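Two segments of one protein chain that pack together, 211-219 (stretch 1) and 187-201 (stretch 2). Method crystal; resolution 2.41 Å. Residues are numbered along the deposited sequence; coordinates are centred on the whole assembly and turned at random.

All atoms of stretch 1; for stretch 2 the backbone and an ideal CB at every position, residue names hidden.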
# COMPACT_ATOMS: atom_id res chain seq x y z
N ARG A 211 -36.09 -7.34 -9.52
CA ARG A 211 -35.67 -7.97 -8.28
C ARG A 211 -34.16 -8.17 -8.23
O ARG A 211 -33.67 -9.05 -7.50
CB ARG A 211 -36.39 -9.31 -8.09
CG ARG A 211 -37.91 -9.19 -8.04
CD ARG A 211 -38.37 -8.50 -6.76
NE ARG A 211 -39.82 -8.32 -6.71
CZ ARG A 211 -40.44 -7.18 -6.99
NH1 ARG A 211 -39.74 -6.10 -7.32
NH2 ARG A 211 -41.76 -7.11 -6.92
N MET A 212 -33.40 -7.37 -8.98
CA MET A 212 -31.95 -7.53 -9.05
C MET A 212 -31.32 -6.24 -9.55
O MET A 212 -31.74 -5.69 -10.57
CB MET A 212 -31.57 -8.70 -9.97
CG MET A 212 -30.08 -8.92 -10.09
SD MET A 212 -29.70 -10.32 -11.16
CE MET A 212 -27.98 -10.60 -10.74
N SER A 213 -30.31 -5.77 -8.82
CA SER A 213 -29.54 -4.61 -9.23
C SER A 213 -28.49 -5.00 -10.27
O SER A 213 -28.08 -6.16 -10.38
CB SER A 213 -28.86 -3.96 -8.02
OG SER A 213 -27.84 -3.06 -8.43
N GLU A 214 -28.07 -4.01 -11.05
CA GLU A 214 -27.00 -4.20 -12.02
C GLU A 214 -25.62 -4.32 -11.37
O GLU A 214 -24.71 -4.87 -11.99
CB GLU A 214 -26.96 -3.05 -13.02
CG GLU A 214 -28.23 -2.81 -13.79
CD GLU A 214 -28.10 -1.62 -14.72
OE1 GLU A 214 -27.09 -0.90 -14.62
OE2 GLU A 214 -29.01 -1.39 -15.55
N LYS A 215 -25.46 -3.81 -10.15
CA LYS A 215 -24.13 -3.62 -9.59
C LYS A 215 -23.60 -4.90 -8.95
O LYS A 215 -24.35 -5.82 -8.60
CB LYS A 215 -24.13 -2.49 -8.56
CG LYS A 215 -24.49 -1.12 -9.12
CD LYS A 215 -24.31 -0.04 -8.06
CE LYS A 215 -24.68 1.34 -8.58
NZ LYS A 215 -26.11 1.42 -9.00
N LEU A 216 -22.28 -4.95 -8.80
CA LEU A 216 -21.61 -5.99 -8.04
C LEU A 216 -21.45 -5.50 -6.60
O LEU A 216 -20.81 -4.47 -6.36
CB LEU A 216 -20.24 -6.30 -8.65
CG LEU A 216 -19.37 -7.30 -7.88
CD1 LEU A 216 -20.04 -8.67 -7.83
CD2 LEU A 216 -17.98 -7.39 -8.51
N PHE A 217 -22.05 -6.23 -5.66
CA PHE A 217 -22.00 -5.84 -4.25
C PHE A 217 -20.75 -6.43 -3.61
O PHE A 217 -20.55 -7.65 -3.63
CB PHE A 217 -23.27 -6.29 -3.53
CG PHE A 217 -24.48 -5.48 -3.90
CD1 PHE A 217 -24.95 -4.48 -3.06
CD2 PHE A 217 -25.14 -5.70 -5.10
CE1 PHE A 217 -26.05 -3.73 -3.40
CE2 PHE A 217 -26.24 -4.94 -5.45
CZ PHE A 217 -26.70 -3.96 -4.60
N LEU A 218 -19.91 -5.56 -3.07
CA LEU A 218 -18.63 -5.94 -2.48
C LEU A 218 -18.74 -5.80 -0.97
O LEU A 218 -19.03 -4.72 -0.45
CB LEU A 218 -17.50 -5.06 -3.02
CG LEU A 218 -17.28 -5.07 -4.53
CD1 LEU A 218 -16.36 -3.93 -4.92
CD2 LEU A 218 -16.71 -6.41 -4.98
N PHE A 219 -18.53 -6.91 -0.26
CA PHE A 219 -18.82 -6.98 1.17
C PHE A 219 -17.57 -6.69 1.98
O PHE A 219 -16.50 -7.26 1.73
CB PHE A 219 -19.42 -8.34 1.52
CG PHE A 219 -20.81 -8.53 0.99
CD1 PHE A 219 -21.91 -8.12 1.72
CD2 PHE A 219 -21.01 -9.07 -0.27
CE1 PHE A 219 -23.19 -8.27 1.22
CE2 PHE A 219 -22.29 -9.23 -0.77
CZ PHE A 219 -23.38 -8.83 -0.03
N UNK A 187 -8.04 -6.20 -10.84
CA UNK A 187 -9.33 -6.88 -10.79
C UNK A 187 -10.49 -5.98 -11.18
O UNK A 187 -11.15 -6.22 -12.20
CB UNK A 187 -9.57 -7.44 -9.39
N UNK A 188 -10.77 -4.95 -10.37
CA UNK A 188 -11.96 -4.14 -10.58
C UNK A 188 -11.94 -3.46 -11.95
O UNK A 188 -12.93 -3.50 -12.69
CB UNK A 188 -12.08 -3.09 -9.47
N UNK A 189 -10.80 -2.86 -12.32
CA UNK A 189 -10.68 -2.21 -13.62
C UNK A 189 -10.91 -3.17 -14.78
O UNK A 189 -11.33 -2.75 -15.86
CB UNK A 189 -9.30 -1.57 -13.75
N UNK A 190 -10.68 -4.47 -14.56
CA UNK A 190 -10.85 -5.46 -15.62
C UNK A 190 -12.31 -5.86 -15.78
O UNK A 190 -12.83 -5.93 -16.90
CB UNK A 190 -10.00 -6.70 -15.33
N UNK A 191 -13.01 -6.12 -14.67
CA UNK A 191 -14.32 -6.76 -14.73
C UNK A 191 -15.47 -5.75 -14.67
O UNK A 191 -16.51 -5.96 -15.31
CB UNK A 191 -14.46 -7.77 -13.59
N UNK A 192 -15.29 -4.65 -13.93
CA UNK A 192 -16.40 -3.71 -13.73
C UNK A 192 -16.90 -3.02 -15.00
O UNK A 192 -18.12 -2.88 -15.14
CB UNK A 192 -15.97 -2.64 -12.73
N UNK A 193 -16.04 -2.54 -15.93
CA UNK A 193 -16.54 -1.70 -17.03
C UNK A 193 -17.72 -2.28 -17.81
O UNK A 193 -18.62 -1.52 -18.18
CB UNK A 193 -15.40 -1.43 -18.01
N UNK A 194 -17.75 -3.59 -18.06
CA UNK A 194 -18.85 -4.19 -18.79
C UNK A 194 -19.68 -5.15 -17.93
O UNK A 194 -20.53 -5.87 -18.47
CB UNK A 194 -18.31 -4.93 -20.02
N UNK A 195 -19.47 -5.17 -16.62
CA UNK A 195 -20.18 -6.12 -15.76
C UNK A 195 -21.68 -5.85 -15.74
O UNK A 195 -22.49 -6.79 -15.71
CB UNK A 195 -19.62 -6.06 -14.34
N UNK A 196 -22.08 -4.57 -15.75
CA UNK A 196 -23.51 -4.24 -15.74
C UNK A 196 -24.24 -4.84 -16.94
O UNK A 196 -25.41 -5.22 -16.82
CB UNK A 196 -23.70 -2.72 -15.73
N UNK A 197 -23.57 -4.94 -18.09
CA UNK A 197 -24.16 -5.64 -19.23
C UNK A 197 -24.32 -7.12 -18.94
O UNK A 197 -25.36 -7.72 -19.24
CB UNK A 197 -23.30 -5.44 -20.48
N UNK A 198 -23.30 -7.75 -18.35
CA UNK A 198 -23.38 -9.17 -18.03
C UNK A 198 -24.51 -9.44 -17.05
O UNK A 198 -25.24 -10.44 -17.19
CB UNK A 198 -22.05 -9.67 -17.45
N UNK A 199 -24.68 -8.56 -16.06
CA UNK A 199 -25.71 -8.76 -15.04
C UNK A 199 -27.09 -8.64 -15.65
O UNK A 199 -27.98 -9.46 -15.38
CB UNK A 199 -25.55 -7.75 -13.90
N UNK A 200 -27.30 -7.62 -16.49
CA UNK A 200 -28.61 -7.43 -17.11
C UNK A 200 -28.97 -8.60 -18.01
O UNK A 200 -30.15 -8.96 -18.11
CB UNK A 200 -28.64 -6.13 -17.91
N UNK A 201 -27.99 -9.20 -18.68
CA UNK A 201 -28.28 -10.37 -19.50
C UNK A 201 -28.70 -11.55 -18.62
O UNK A 201 -29.66 -12.26 -18.94
CB UNK A 201 -27.06 -10.74 -20.35

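Stretch 2 is helical and runs past strand 216-219 at 124° between their N-to-C directions, with 11.0 Å between axes.

At position 187 CA-to-CB points toward stretch 1, but nothing there lies within 5.5 Å of the ideal CB; a long or aromatic side chain could use the space. It is Y187.

Position 188 points sideways, and L218 offers a methyl surface, which a flexible apolar chain could reach. L188 does so, its CD2 4.3 Å from CD1 of L218.

Positions 189 and 190 are out of reach, so stretch 1 sets no preference; they are K189 and I190.

Position 191 points toward the strand, with the L216 side chain ahead and a gap to span. Leucine, isoleucine or methionine would serve. I191 carries its CD1 to 3.8 Å from CD2 of L216.

Position 192 points sideways, yet a branched apolar chain could still bend to the same leucine. L192 places CD2 4.2 Å from L216 CD2.

Positions 193 and 194 are out of reach of stretch 1. The N of 193 has no bond to the turn before, which suits proline, lacking an amide hydrogen; P193 and D194 stand here.

Position 195 points toward stretch 1, where L216 lies ahead and E214 O to one side. A medium-sized apolar group suits it. L195 sets CD2 3.9 Å from L216 CB and 3.8 Å from the carbonyl O of E214.

At 196 the backbone comes closest to stretch 1, its CA 5.1 Å from that of E214, and the ideal CB is 4.0 Å from E214 OE1. A small or polar residue fits, and a positive one would seem natural beside the carboxylate. The residue is instead D196, with OD2 4.3 Å from E214 OE1, a close approach of like charges.

Position 197 points away and 198 is out of reach: K197 and T198.

Position 199 points toward stretch 1, near the corner, its ideal CB 3.6 Å from E214 O and 4.9 Å from M212 CE. So little room favours alanine, valine or another compact apolar residue. V199 fits, with CG1 3.3 Å from S213 O and 3.8 Å from M212 CE, and CG2 3.5 Å from E214 O.

Position 200 points sideways, with E214 OE2 5.3 Å from its ideal CB, inviting lysine or arginine. R200 answers: NH1 makes a salt bridge to E214 OE2 at 3.3 Å, its hydrogen bond weak, and another to D196 OD2 at 3.2 Å, thus bridging the two acids.

Position 201, out of reach, is Q201.

Stretch 2 (187-201) YLKIILPDLDKTVRQ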
# COMPACT_ATOMS: atom_id res chain seq x y z
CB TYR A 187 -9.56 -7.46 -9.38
CG TYR A 187 -10.85 -8.23 -9.22
CD1 TYR A 187 -11.06 -9.41 -9.93
CD2 TYR A 187 -11.84 -7.80 -8.36
CE1 TYR A 187 -12.25 -10.13 -9.78
CE2 TYR A 187 -13.03 -8.51 -8.20
CZ TYR A 187 -13.22 -9.68 -8.92
OH TYR A 187 -14.39 -10.39 -8.77
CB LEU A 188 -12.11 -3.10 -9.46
CG LEU A 188 -12.50 -3.64 -8.07
CD1 LEU A 188 -12.84 -2.50 -7.11
CD2 LEU A 188 -13.67 -4.61 -8.17
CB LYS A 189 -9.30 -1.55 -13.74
CG LYS A 189 -9.03 -0.80 -15.04
CD LYS A 189 -10.04 0.32 -15.29
CE LYS A 189 -9.64 1.17 -16.48
NZ LYS A 189 -10.62 2.24 -16.78
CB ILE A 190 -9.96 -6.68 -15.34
CG1 ILE A 190 -8.50 -6.25 -15.17
CG2 ILE A 190 -10.09 -7.71 -16.46
CD1 ILE A 190 -7.60 -7.34 -14.61
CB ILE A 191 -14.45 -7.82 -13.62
CG1 ILE A 191 -14.26 -7.20 -12.23
CG2 ILE A 191 -13.44 -8.94 -13.83
CD1 ILE A 191 -15.52 -7.20 -11.40
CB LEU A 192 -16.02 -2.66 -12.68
CG LEU A 192 -15.94 -3.04 -11.19
CD1 LEU A 192 -15.89 -1.79 -10.31
CD2 LEU A 192 -17.09 -3.96 -10.77
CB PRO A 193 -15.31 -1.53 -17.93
CG PRO A 193 -14.18 -1.58 -16.98
CD PRO A 193 -14.56 -2.60 -15.94
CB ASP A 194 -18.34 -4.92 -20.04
CG ASP A 194 -18.03 -3.96 -21.18
OD1 ASP A 194 -18.55 -2.82 -21.17
OD2 ASP A 194 -17.26 -4.34 -22.09
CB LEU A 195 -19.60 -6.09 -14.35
CG LEU A 195 -20.18 -7.01 -13.27
CD1 LEU A 195 -19.06 -7.50 -12.36
CD2 LEU A 195 -21.22 -6.27 -12.45
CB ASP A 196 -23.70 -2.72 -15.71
CG ASP A 196 -23.16 -2.03 -16.97
OD1 ASP A 196 -22.19 -2.54 -17.57
OD2 ASP A 196 -23.71 -0.97 -17.34
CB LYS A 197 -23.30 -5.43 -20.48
CG LYS A 197 -23.17 -3.98 -20.91
CD LYS A 197 -22.30 -3.87 -22.15
CE LYS A 197 -22.11 -2.42 -22.56
NZ LYS A 197 -23.41 -1.73 -22.79
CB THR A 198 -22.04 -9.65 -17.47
OG1 THR A 198 -20.99 -9.27 -18.36
CG2 THR A 198 -22.04 -11.16 -17.31
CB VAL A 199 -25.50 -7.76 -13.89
CG1 VAL A 199 -26.70 -7.76 -12.95
CG2 VAL A 199 -24.24 -8.10 -13.13
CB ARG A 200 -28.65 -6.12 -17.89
CG ARG A 200 -28.57 -4.89 -17.01
CD ARG A 200 -28.99 -3.64 -17.77
NE ARG A 200 -28.15 -3.41 -18.95
CZ ARG A 200 -27.09 -2.62 -18.97
NH1 ARG A 200 -26.71 -1.97 -17.88
NH2 ARG A 200 -26.40 -2.47 -20.09
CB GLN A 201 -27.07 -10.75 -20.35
CG GLN A 201 -27.26 -12.04 -21.12
CD GLN A 201 -26.06 -12.39 -21.98
OE1 GLN A 201 -25.63 -11.60 -22.83
NE2 GLN A 201 -25.51 -13.58 -21.78
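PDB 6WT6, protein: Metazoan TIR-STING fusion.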